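Local coordinates for DUF2790 domain-containing protein (Pseudomonas aeruginosa, PDB 4F98), which is of unknown function but belongs to the DUF2790 family and is probably made with a signal peptide for export from the cytoplasm, at residues L12-Y17 against L54-F59. Where two conformers were deposited one is given. Residue numbers count along the deposited sequence, not the author numbering.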
# COMPACT_ATOMS: atom_id res chain seq x y z
N LEU A 12 9.08 7.51 18.73
CA LEU A 12 9.74 7.63 17.42
C LEU A 12 9.15 8.80 16.63
O LEU A 12 7.93 8.91 16.51
CB LEU A 12 9.57 6.37 16.59
CG LEU A 12 10.30 5.11 17.06
CD1 LEU A 12 9.86 3.93 16.18
CD2 LEU A 12 11.82 5.29 16.96
N PRO A 13 10.00 9.65 16.05
CA PRO A 13 9.53 10.65 15.11
C PRO A 13 9.28 9.98 13.76
O PRO A 13 9.89 8.98 13.46
CB PRO A 13 10.72 11.61 15.00
CG PRO A 13 11.88 10.74 15.17
CD PRO A 13 11.47 9.69 16.16
N VAL A 14 8.40 10.56 12.98
CA VAL A 14 8.21 10.13 11.60
C VAL A 14 9.45 10.59 10.82
O VAL A 14 9.88 11.74 10.93
CB VAL A 14 6.94 10.75 10.99
CG1 VAL A 14 6.79 10.36 9.54
CG2 VAL A 14 5.73 10.28 11.74
N GLU A 15 10.04 9.67 10.07
CA GLU A 15 11.22 9.99 9.29
C GLU A 15 10.89 10.13 7.82
O GLU A 15 9.84 9.70 7.35
CB GLU A 15 12.36 9.03 9.57
CG GLU A 15 12.18 7.65 9.19
CD GLU A 15 13.29 6.76 9.75
OE1 GLU A 15 13.55 6.75 10.98
OE2 GLU A 15 13.90 6.07 8.93
N GLU A 16 11.80 10.76 7.11
CA GLU A 16 11.66 10.98 5.68
C GLU A 16 11.51 9.65 4.95
O GLU A 16 12.32 8.75 5.16
CB GLU A 16 12.89 11.77 5.18
CG GLU A 16 12.90 12.01 3.68
CD GLU A 16 13.87 13.07 3.23
OE1 GLU A 16 14.36 13.83 4.08
OE2 GLU A 16 14.15 13.16 2.02
N TYR A 17 10.46 9.57 4.14
CA TYR A 17 10.29 8.37 3.34
C TYR A 17 9.92 8.80 1.90
O TYR A 17 9.43 9.90 1.62
CB TYR A 17 9.38 7.34 4.06
CG TYR A 17 9.06 6.07 3.30
CD1 TYR A 17 10.06 5.17 2.94
CD2 TYR A 17 7.77 5.79 2.92
CE1 TYR A 17 9.78 4.03 2.22
CE2 TYR A 17 7.48 4.63 2.21
CZ TYR A 17 8.49 3.77 1.86
OH TYR A 17 8.24 2.61 1.17
N LEU A 54 14.84 1.00 15.07
CA LEU A 54 13.45 1.16 14.65
C LEU A 54 13.26 2.44 13.86
O LEU A 54 13.95 3.43 14.07
CB LEU A 54 12.51 1.15 15.85
CG LEU A 54 12.58 -0.08 16.75
CD1 LEU A 54 11.50 -0.01 17.82
CD2 LEU A 54 12.47 -1.39 15.97
N HIS A 55 12.28 2.40 12.96
CA HIS A 55 11.97 3.51 12.07
C HIS A 55 10.47 3.62 11.90
O HIS A 55 9.81 2.60 11.65
CB HIS A 55 12.57 3.25 10.68
CG HIS A 55 14.05 2.99 10.69
ND1 HIS A 55 14.97 4.00 10.50
CD2 HIS A 55 14.77 1.86 10.88
CE1 HIS A 55 16.19 3.50 10.56
NE2 HIS A 55 16.10 2.20 10.80
N LYS A 56 9.93 4.82 12.10
CA LYS A 56 8.52 5.12 11.86
C LYS A 56 8.40 5.95 10.59
O LYS A 56 9.05 7.00 10.47
CB LYS A 56 7.93 5.89 13.03
CG LYS A 56 6.46 6.33 12.88
CD LYS A 56 6.00 7.26 14.04
CE LYS A 56 5.74 6.52 15.32
NZ LYS A 56 5.59 7.41 16.47
N ILE A 57 7.56 5.50 9.68
CA ILE A 57 7.29 6.19 8.40
C ILE A 57 5.78 6.28 8.21
O ILE A 57 5.03 5.41 8.68
CB ILE A 57 7.99 5.51 7.22
CG1 ILE A 57 7.66 4.01 7.16
CG2 ILE A 57 9.52 5.73 7.31
CD1 ILE A 57 8.12 3.30 5.89
N ARG A 58 5.32 7.35 7.59
CA ARG A 58 3.91 7.53 7.30
C ARG A 58 3.74 8.04 5.88
O ARG A 58 4.47 8.92 5.42
CB ARG A 58 3.21 8.43 8.32
CG ARG A 58 1.69 8.47 8.18
CD ARG A 58 0.98 9.24 9.28
NE ARG A 58 1.60 10.54 9.53
CZ ARG A 58 2.22 10.88 10.66
NH1 ARG A 58 2.33 10.02 11.69
NH2 ARG A 58 2.75 12.08 10.74
N PHE A 59 2.78 7.44 5.18
CA PHE A 59 2.66 7.62 3.74
C PHE A 59 1.24 7.21 3.33
O PHE A 59 0.35 7.17 4.20
CB PHE A 59 3.81 6.85 3.01
CG PHE A 59 3.91 5.39 3.38
CD1 PHE A 59 4.54 4.99 4.55
CD2 PHE A 59 3.41 4.42 2.54
CE1 PHE A 59 4.61 3.65 4.90
CE2 PHE A 59 3.50 3.07 2.88
CZ PHE A 59 4.11 2.69 4.07
O HOH W 1 11.66 6.95 13.17
O HOH W 2 7.29 9.22 6.65
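The loop L12-Y17 crosses the outer edge of strand 54-62 obliquely, its direction about 50° from that of L54-F59; within this chain the strand is an outermost one of a three-stranded antiparallel sheet. The one direct backbone hydrogen bond, E15 N to K56 O at 2.9 Å, is nearly straight; on either side of it a water fills the gap. Water 1 accepts from K56 N (2.9 Å) and donates to P13 O (2.7 Å) and E15 OE1 (2.9 Å), while water 2 accepts from R58 N (2.9 Å) and donates to E15 O (2.7 Å).

Side chains of alternate strand residues meet the loop on two faces. On the face of H55, I57 and F59, E15 leaves its backbone sideways, yet its p chi1 brings the carboxylate back over the strand, where OE2 accepts from H55 ND1 at 2.8 Å. H55 NE2 is hydrogen-bonded to D49 OD2, so the imidazole is held between two acids. E15 CG also packs against I57 CG2 (3.8 Å). Y17, chi1 t, lays its ring over I57, whose CD1 sits 3.7 Å from the ring centroid almost along the normal, a CH-pi contact; the ring edge then faces F59 in an edge-to-face pair (centroids 5.0 Å apart, planes at 60°). W62 of the second subunit hydrogen-bonds Y17 OH through NE1 and meets the F59 ring.

On the other face K56 stretches out, bending only at chi3 (m), past V14, with K56 CD 3.8 Å from V14 CG2, until NZ reaches L12 O at 2.8 Å; G9 O is a second acceptor. With both imidazole nitrogens hydrogen-bonded to carboxylates, H55 is probably protonated, making its pairing with E15 charge-assisted.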